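Local coordinates for protein polyketide synthase PksJ (Bacillus subtilis subsp. subtilis, PDB 4J1Q) that probably reduces alpha- and beta-keto groups of polyketide intermediates stereoselectively with NADPH, as a ketoreductase domain of the bacillaene assembly line, at residues Ile287-Gly292 with Ser316-Val321; Phe332-Ser337 with Ile379-Pro384. All coordinates share one frame; numbering follows the deposited sequence.

Contact 1: residues Ile287-Gly292 with Ser316-Val321. With NDP (NADPH dihydro-nicotinamide-adenine-dinucleotide phosphate), chain B.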
loop_
_atom_site.group_PDB
_atom_site.type_symbol
_atom_site.label_atom_id
_atom_site.label_comp_id
_atom_site.label_asym_id
_atom_site.label_seq_id
_atom_site.Cartn_x
_atom_site.Cartn_y
_atom_site.Cartn_z
ATOM N N ILE A 287 -6.807 8.761 12.883
ATOM C CA ILE A 287 -5.410 8.341 12.716
ATOM C C ILE A 287 -5.020 8.475 11.265
ATOM O O ILE A 287 -5.765 8.050 10.389
ATOM C CB ILE A 287 -5.225 6.876 13.107
ATOM C CG1 ILE A 287 -5.846 6.620 14.476
ATOM C CG2 ILE A 287 -3.760 6.490 13.105
ATOM C CD1 ILE A 287 -5.108 5.584 15.280
ATOM N N ILE A 288 -3.893 9.135 11.007
ATOM C CA ILE A 288 -3.180 8.973 9.748
ATOM C C ILE A 288 -1.975 8.115 9.999
ATOM O O ILE A 288 -1.213 8.385 10.924
ATOM C CB ILE A 288 -2.698 10.312 9.184
ATOM C CG1 ILE A 288 -3.868 11.059 8.533
ATOM C CG2 ILE A 288 -1.597 10.102 8.169
ATOM C CD1 ILE A 288 -4.011 12.477 9.008
ATOM N N HIS A 289 -1.804 7.076 9.182
ATOM C CA HIS A 289 -0.571 6.308 9.218
ATOM C C HIS A 289 0.366 6.808 8.169
ATOM O O HIS A 289 0.190 6.534 7.002
ATOM C CB HIS A 289 -0.852 4.827 9.024
ATOM C CG HIS A 289 0.338 3.939 9.295
ATOM N ND1 HIS A 289 0.574 3.395 10.495
ATOM C CD2 HIS A 289 1.338 3.490 8.462
ATOM C CE1 HIS A 289 1.666 2.618 10.432
ATOM N NE2 HIS A 289 2.142 2.689 9.191
ATOM N N GLY A 290 1.303 7.658 8.570
ATOM C CA GLY A 290 2.225 8.255 7.618
ATOM C C GLY A 290 3.645 7.775 7.790
ATOM O O GLY A 290 4.519 8.181 7.031
ATOM N N ALA A 291 3.870 6.875 8.741
ATOM C CA ALA A 291 5.229 6.345 8.989
ATOM C C ALA A 291 5.742 5.516 7.816
ATOM O O ALA A 291 5.030 4.667 7.282
ATOM C CB ALA A 291 5.271 5.515 10.265
ATOM N N GLY A 292 7.022 5.684 7.509
ATOM C CA GLY A 292 7.637 4.985 6.398
ATOM C C GLY A 292 8.609 5.837 5.645
ATOM O O GLY A 292 8.684 7.041 5.853
ATOM N N SER A 316 4.083 -4.287 9.506
ATOM C CA SER A 316 3.928 -4.575 10.920
ATOM C C SER A 316 3.496 -3.349 11.696
ATOM O O SER A 316 2.644 -3.442 12.608
ATOM C CB SER A 316 5.226 -5.123 11.517
ATOM O OG SER A 316 5.390 -6.465 11.137
ATOM N N GLY A 317 4.117 -2.215 11.385
ATOM C CA GLY A 317 3.796 -0.976 12.068
ATOM C C GLY A 317 2.318 -0.699 11.991
ATOM O O GLY A 317 1.699 -0.333 12.987
ATOM N N LEU A 318 1.739 -0.925 10.809
ATOM C CA LEU A 318 0.341 -0.633 10.565
ATOM C C LEU A 318 -0.556 -1.611 11.308
ATOM O O LEU A 318 -1.504 -1.213 11.960
ATOM C CB LEU A 318 0.049 -0.679 9.066
ATOM C CG LEU A 318 -1.391 -0.379 8.669
ATOM C CD1 LEU A 318 -1.465 0.194 7.279
ATOM C CD2 LEU A 318 -2.145 -1.676 8.665
ATOM N N LEU A 319 -0.248 -2.895 11.214
ATOM C CA LEU A 319 -0.976 -3.891 11.965
ATOM C C LEU A 319 -0.989 -3.482 13.428
ATOM O O LEU A 319 -2.052 -3.400 14.029
ATOM C CB LEU A 319 -0.357 -5.277 11.778
ATOM C CG LEU A 319 -0.965 -6.529 12.447
ATOM C CD1 LEU A 319 -0.550 -7.803 11.717
ATOM C CD2 LEU A 319 -0.534 -6.645 13.909
ATOM N N HIS A 320 0.195 -3.221 13.991
ATOM C CA HIS A 320 0.342 -2.893 15.423
ATOM C C HIS A 320 -0.526 -1.745 15.828
ATOM O O HIS A 320 -1.141 -1.786 16.880
ATOM C CB HIS A 320 1.786 -2.572 15.775
ATOM C CG HIS A 320 2.724 -3.747 15.651
ATOM N ND1 HIS A 320 4.061 -3.596 15.526
ATOM C CD2 HIS A 320 2.476 -5.121 15.602
ATOM C CE1 HIS A 320 4.638 -4.809 15.387
ATOM N NE2 HIS A 320 3.669 -5.741 15.425
ATOM N N VAL A 321 -0.508 -0.675 15.036
ATOM C CA VAL A 321 -1.405 0.462 15.250
ATOM C C VAL A 321 -2.869 0.043 15.202
ATOM O O VAL A 321 -3.632 0.283 16.146
ATOM C CB VAL A 321 -1.164 1.578 14.226
ATOM C CG1 VAL A 321 -2.180 2.688 14.390
ATOM C CG2 VAL A 321 0.256 2.115 14.346
HETATM P PA NDP B . 9.118 11.554 5.344
HETATM O O1A NDP B . 10.262 10.534 5.279
HETATM O O2A NDP B . 9.329 13.032 5.452
HETATM O O5B NDP B . 8.097 11.092 6.481
HETATM C C5B NDP B . 8.127 9.759 6.998
HETATM C C4B NDP B . 8.206 9.908 8.509
HETATM O O4B NDP B . 8.014 8.620 9.098
HETATM C C3B NDP B . 9.607 10.334 8.921
HETATM O O3B NDP B . 9.396 11.567 9.664
HETATM C C2B NDP B . 10.117 9.222 9.835
HETATM O O2B NDP B . 10.679 9.783 11.060
HETATM C C1B NDP B . 8.861 8.469 10.233
HETATM N N9A NDP B . 9.216 7.029 10.401
HETATM C C8A NDP B . 9.991 6.257 9.558
HETATM N N7A NDP B . 10.054 4.978 10.096
HETATM C C5A NDP B . 9.255 4.951 11.252
HETATM C C6A NDP B . 8.943 3.972 12.192
HETATM N N6A NDP B . 9.463 2.703 12.129
HETATM N N1A NDP B . 8.119 4.284 13.233
HETATM C C2A NDP B . 7.634 5.541 13.379
HETATM N N3A NDP B . 7.962 6.513 12.501
HETATM C C4A NDP B . 8.736 6.238 11.405
HETATM O O3 NDP B . 8.177 11.257 4.068
HETATM P PN NDP B . 6.824 12.079 3.830
HETATM O O1N NDP B . 7.067 12.757 2.484
HETATM O O2N NDP B . 6.380 12.795 5.092
HETATM O O5D NDP B . 5.773 10.880 3.578
HETATM C C5D NDP B . 4.652 10.625 4.435
HETATM C C4D NDP B . 4.016 9.287 3.993
HETATM O O4D NDP B . 3.366 9.476 2.718
HETATM C C3D NDP B . 5.089 8.211 3.772
HETATM O O3D NDP B . 4.645 6.935 4.292
HETATM C C2D NDP B . 5.257 8.175 2.284
HETATM O O2D NDP B . 5.589 6.842 1.885
HETATM C C1D NDP B . 3.903 8.633 1.722
HETATM N N1N NDP B . 4.065 9.356 0.453
HETATM C C2N NDP B . 4.716 10.553 0.391
HETATM C C3N NDP B . 4.920 11.217 -0.841
HETATM C C7N NDP B . 5.639 12.567 -0.879
HETATM O O7N NDP B . 5.519 13.269 -1.893
HETATM N N7N NDP B . 6.462 12.941 0.129
HETATM C C4N NDP B . 4.494 10.603 -2.049
HETATM C C5N NDP B . 3.853 9.352 -1.955
HETATM C C6N NDP B . 3.665 8.754 -0.685
HETATM P P2B NDP B . 11.820 9.004 11.907
HETATM O O1X NDP B . 12.867 8.664 10.824
HETATM O O2X NDP B . 12.147 10.081 12.934
HETATM O O3X NDP B . 11.162 7.772 12.495
#
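H289 reaches from the last position of strand 286-289 to the helix 304-324, and its imidazole carries most of the contact. CG stands anti to the backbone N (chi1 -170°), which sends the ring out toward the helix. From CB outward, the ring first meets V321: ND1 lies 4.1 Å from V321 CG2, a methyl near the ring plane at the edge. CE1 goes deepest, 3.5 Å from L318 CA and 3.7 Å from G317 C, so this corner of the ring rests against the helix backbone at G317 and L318. On one face L318 CB forms a CH-pi contact with the imidazole, 20° off the ring normal. NE2 at the far end is hydrogen-bonded to P313 O, earlier in the same helix, which, with L318 over a face, helps set the rotation of the ring.

Strand and helix run nearly antiparallel, at 165°, as expected of a Rossmann-type ketoreductase, where helices pack on a parallel sheet. Nearer the start of the strand, I287 CD1 touches V321 CG1 at 4.2 Å, so V321 uses one methyl for I287 and the other, CG2, for the H289 ring.

Past H289 the chain leaves the sheet and turns to the cofactor. G290 O accepts a hydrogen bond from the ribose hydroxyl O3D of NADPH at 3.0 Å, while G292 N gives only a weak bond to O4B of the adenosine ribose. Between the two glycines, A291 sets its methyl CB against the adenine, 3.6 Å from N3A of NADPH.

Contact 2: residues Phe332-Ser337 with Ile379-Pro384. With NDP (NADPH dihydro-nicotinamide-adenine-dinucleotide phosphate), chain B.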
loop_
_atom_site.group_PDB
_atom_site.type_symbol
_atom_site.label_atom_id
_atom_site.label_comp_id
_atom_site.label_asym_id
_atom_site.label_seq_id
_atom_site.Cartn_x
_atom_site.Cartn_y
_atom_site.Cartn_z
ATOM N N PHE A 332 -12.034 8.068 11.473
ATOM C CA PHE A 332 -11.296 7.572 10.310
ATOM C C PHE A 332 -9.974 6.886 10.681
ATOM O O PHE A 332 -9.428 7.088 11.776
ATOM C CB PHE A 332 -11.042 8.698 9.293
ATOM C CG PHE A 332 -10.298 9.887 9.862
ATOM C CD1 PHE A 332 -8.953 9.786 10.207
ATOM C CD2 PHE A 332 -10.942 11.117 10.030
ATOM C CE1 PHE A 332 -8.274 10.880 10.718
ATOM C CE2 PHE A 332 -10.275 12.207 10.548
ATOM C CZ PHE A 332 -8.939 12.088 10.890
ATOM N N PHE A 333 -9.507 6.017 9.790
ATOM C CA PHE A 333 -8.149 5.501 9.847
ATOM C C PHE A 333 -7.636 5.532 8.408
ATOM O O PHE A 333 -8.116 4.784 7.563
ATOM C CB PHE A 333 -8.163 4.069 10.391
ATOM C CG PHE A 333 -6.830 3.576 10.915
ATOM C CD1 PHE A 333 -5.629 4.060 10.410
ATOM C CD2 PHE A 333 -6.789 2.506 11.801
ATOM C CE1 PHE A 333 -4.402 3.528 10.827
ATOM C CE2 PHE A 333 -5.571 1.974 12.228
ATOM C CZ PHE A 333 -4.371 2.466 11.715
ATOM N N ILE A 334 -6.785 6.508 8.110
ATOM C CA ILE A 334 -6.319 6.737 6.750
ATOM C C ILE A 334 -4.841 6.403 6.600
ATOM O O ILE A 334 -4.014 6.898 7.364
ATOM C CB ILE A 334 -6.522 8.199 6.342
ATOM C CG1 ILE A 334 -8.012 8.491 6.076
ATOM C CG2 ILE A 334 -5.650 8.540 5.146
ATOM C CD1 ILE A 334 -8.380 9.943 6.298
ATOM N N PHE A 335 -4.519 5.530 5.646
ATOM C CA PHE A 335 -3.124 5.183 5.367
ATOM C C PHE A 335 -2.594 6.119 4.287
ATOM O O PHE A 335 -3.215 6.268 3.237
ATOM C CB PHE A 335 -2.994 3.731 4.862
ATOM C CG PHE A 335 -3.857 2.740 5.579
ATOM C CD1 PHE A 335 -4.351 1.627 4.904
ATOM C CD2 PHE A 335 -4.131 2.872 6.930
ATOM C CE1 PHE A 335 -5.195 0.723 5.537
ATOM C CE2 PHE A 335 -4.968 1.980 7.577
ATOM C CZ PHE A 335 -5.498 0.898 6.883
ATOM N N PHE A 336 -1.375 6.602 4.470
ATOM C CA PHE A 336 -0.688 7.324 3.396
ATOM C C PHE A 336 0.188 6.404 2.553
ATOM O O PHE A 336 1.369 6.171 2.852
ATOM C CB PHE A 336 0.124 8.503 3.949
ATOM C CG PHE A 336 -0.725 9.704 4.300
ATOM C CD1 PHE A 336 -2.121 9.637 4.223
ATOM C CD2 PHE A 336 -0.132 10.904 4.659
ATOM C CE1 PHE A 336 -2.898 10.735 4.532
ATOM C CE2 PHE A 336 -0.905 12.003 4.975
ATOM C CZ PHE A 336 -2.296 11.929 4.904
ATOM N N SER A 337 -0.421 5.826 1.527
ATOM C CA SER A 337 0.274 4.881 0.652
ATOM C C SER A 337 0.820 5.679 -0.530
ATOM O O SER A 337 0.815 6.904 -0.510
ATOM C CB SER A 337 -0.724 3.796 0.184
ATOM O OG SER A 337 -0.168 2.940 -0.803
ATOM N N ILE A 379 -9.432 4.313 4.727
ATOM C CA ILE A 379 -9.047 4.678 3.374
ATOM C C ILE A 379 -7.542 4.576 3.235
ATOM O O ILE A 379 -6.809 4.982 4.132
ATOM C CB ILE A 379 -9.470 6.124 3.048
ATOM C CG1 ILE A 379 -10.966 6.286 3.271
ATOM C CG2 ILE A 379 -9.114 6.483 1.612
ATOM C CD1 ILE A 379 -11.444 7.722 3.187
ATOM N N SER A 380 -7.085 4.101 2.083
ATOM C CA SER A 380 -5.680 4.188 1.714
ATOM C C SER A 380 -5.551 5.095 0.487
ATOM O O SER A 380 -6.294 4.928 -0.492
ATOM C CB SER A 380 -5.128 2.790 1.418
ATOM O OG SER A 380 -3.706 2.787 1.177
ATOM N N PHE A 381 -4.680 6.101 0.566
ATOM C CA PHE A 381 -4.495 7.013 -0.561
ATOM C C PHE A 381 -3.216 6.612 -1.284
ATOM O O PHE A 381 -2.134 6.588 -0.673
ATOM C CB PHE A 381 -4.383 8.483 -0.090
ATOM C CG PHE A 381 -5.696 9.106 0.342
ATOM C CD1 PHE A 381 -6.199 8.905 1.623
ATOM C CD2 PHE A 381 -6.383 9.945 -0.506
ATOM C CE1 PHE A 381 -7.386 9.509 2.034
ATOM C CE2 PHE A 381 -7.576 10.550 -0.109
ATOM C CZ PHE A 381 -8.073 10.337 1.167
ATOM N N ASN A 382 -3.312 6.357 -2.585
ATOM C CA ASN A 382 -2.102 6.289 -3.383
ATOM C C ASN A 382 -1.653 7.656 -3.883
ATOM O O ASN A 382 -2.186 8.173 -4.893
ATOM C CB ASN A 382 -2.269 5.323 -4.548
ATOM C CG ASN A 382 -2.629 3.942 -4.094
ATOM O OD1 ASN A 382 -3.821 3.595 -3.982
ATOM N ND2 ASN A 382 -1.613 3.123 -3.861
ATOM N N TRP A 383 -0.738 8.267 -3.126
ATOM C CA TRP A 383 -0.295 9.635 -3.394
ATOM C C TRP A 383 0.751 9.636 -4.455
ATOM O O TRP A 383 1.663 8.783 -4.446
ATOM C CB TRP A 383 0.324 10.253 -2.153
ATOM C CG TRP A 383 -0.635 10.590 -1.041
ATOM C CD1 TRP A 383 -0.484 10.289 0.305
ATOM C CD2 TRP A 383 -1.854 11.426 -1.120
ATOM N NE1 TRP A 383 -1.524 10.807 1.042
ATOM C CE2 TRP A 383 -2.379 11.508 0.247
ATOM C CE3 TRP A 383 -2.534 12.075 -2.143
ATOM C CZ2 TRP A 383 -3.513 12.248 0.559
ATOM C CZ3 TRP A 383 -3.709 12.768 -1.830
ATOM C CH2 TRP A 383 -4.181 12.869 -0.501
ATOM N N PRO A 384 0.715 10.659 -5.318
ATOM C CA PRO A 384 1.862 10.908 -6.157
ATOM C C PRO A 384 2.931 11.697 -5.393
ATOM O O PRO A 384 2.767 11.999 -4.196
ATOM C CB PRO A 384 1.273 11.762 -7.263
ATOM C CG PRO A 384 0.258 12.611 -6.540
ATOM C CD PRO A 384 -0.328 11.693 -5.487
HETATM P PA NDP B . 9.118 11.554 5.344
HETATM O O1A NDP B . 10.262 10.534 5.279
HETATM O O2A NDP B . 9.329 13.032 5.452
HETATM O O5B NDP B . 8.097 11.092 6.481
HETATM C C5B NDP B . 8.127 9.759 6.998
HETATM C C4B NDP B . 8.206 9.908 8.509
HETATM O O4B NDP B . 8.014 8.620 9.098
HETATM C C3B NDP B . 9.607 10.334 8.921
HETATM O O3B NDP B . 9.396 11.567 9.664
HETATM C C2B NDP B . 10.117 9.222 9.835
HETATM O O2B NDP B . 10.679 9.783 11.060
HETATM C C1B NDP B . 8.861 8.469 10.233
HETATM N N9A NDP B . 9.216 7.029 10.401
HETATM C C8A NDP B . 9.991 6.257 9.558
HETATM N N7A NDP B . 10.054 4.978 10.096
HETATM C C5A NDP B . 9.255 4.951 11.252
HETATM C C6A NDP B . 8.943 3.972 12.192
HETATM N N6A NDP B . 9.463 2.703 12.129
HETATM N N1A NDP B . 8.119 4.284 13.233
HETATM C C2A NDP B . 7.634 5.541 13.379
HETATM N N3A NDP B . 7.962 6.513 12.501
HETATM C C4A NDP B . 8.736 6.238 11.405
HETATM O O3 NDP B . 8.177 11.257 4.068
HETATM P PN NDP B . 6.824 12.079 3.830
HETATM O O1N NDP B . 7.067 12.757 2.484
HETATM O O2N NDP B . 6.380 12.795 5.092
HETATM O O5D NDP B . 5.773 10.880 3.578
HETATM C C5D NDP B . 4.652 10.625 4.435
HETATM C C4D NDP B . 4.016 9.287 3.993
HETATM O O4D NDP B . 3.366 9.476 2.718
HETATM C C3D NDP B . 5.089 8.211 3.772
HETATM O O3D NDP B . 4.645 6.935 4.292
HETATM C C2D NDP B . 5.257 8.175 2.284
HETATM O O2D NDP B . 5.589 6.842 1.885
HETATM C C1D NDP B . 3.903 8.633 1.722
HETATM N N1N NDP B . 4.065 9.356 0.453
HETATM C C2N NDP B . 4.716 10.553 0.391
HETATM C C3N NDP B . 4.920 11.217 -0.841
HETATM C C7N NDP B . 5.639 12.567 -0.879
HETATM O O7N NDP B . 5.519 13.269 -1.893
HETATM N N7N NDP B . 6.462 12.941 0.129
HETATM C C4N NDP B . 4.494 10.603 -2.049
HETATM C C5N NDP B . 3.853 9.352 -1.955
HETATM C C6N NDP B . 3.665 8.754 -0.685
HETATM P P2B NDP B . 11.820 9.004 11.907
HETATM O O1X NDP B . 12.867 8.664 10.824
HETATM O O2X NDP B . 12.147 10.081 12.934
HETATM O O3X NDP B . 11.162 7.772 12.495
#
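Strands 332-337 and 379-383 run parallel, their axes 4.7 Å apart at closest and their directions 23° apart, in a ladder of backbone bonds that is regular from I379 N–F333 O to F381 N–F335 O (3.1 Å) and weak at its last two rungs, S337 N–F381 O and W383 N–S337 O. I334, I379, F336 and F381 share one sheet face. I334 CG2, anti to its own N, meets the edge of the F381 ring 3.6 Å from CD1, and its CG1 lies beside I379 CB. Further along, W383 turns its indole edge onto the face of F336 in a T-shaped stack, planes at 84°, with NE1 3.4 Å from F336 CD1.

On the other face F335 CD1 packs on S380 CB at 3.8 Å, and S337 CB lies 3.3 Å from S380 OG. S337 O and, just past the second strand, P384 O approach the nicotinamide ring of NADPH. D359 OD1 is hydrogen-bonded to both S337 OG and S380 OG, and S337 OG also to N355 O; N382 ND2 bonds both S338 O and D359 OD2. One carboxylate, that of D359, thus ties both strands to helix 349-370, and a charge on it would probably be eased by N382 ND2 and the hydroxyls around it.

Contact 1 closes along the chain before contact 2 opens, with helix 304-324 leading on to strand 332-338, and their centres lie about 11 Å apart. Strands 286-289 and 332-338 are neighbours in the parallel part of the sheet, joined by probable hydrogen bonds H289 N to I334 O and I287 O to I334 N, both 2.9 Å. Strand 377-383 follows on the far side of 332-338. Helix 304-324 also meets that middle strand, where V321 packs against F333 and L318 against F335. Both contacts end at NADPH: residues 287-292 at its riboses and adenine, residues 332-337 and 379-384 at its nicotinamide end, so consecutive strand ends line the cofactor within the KR domain.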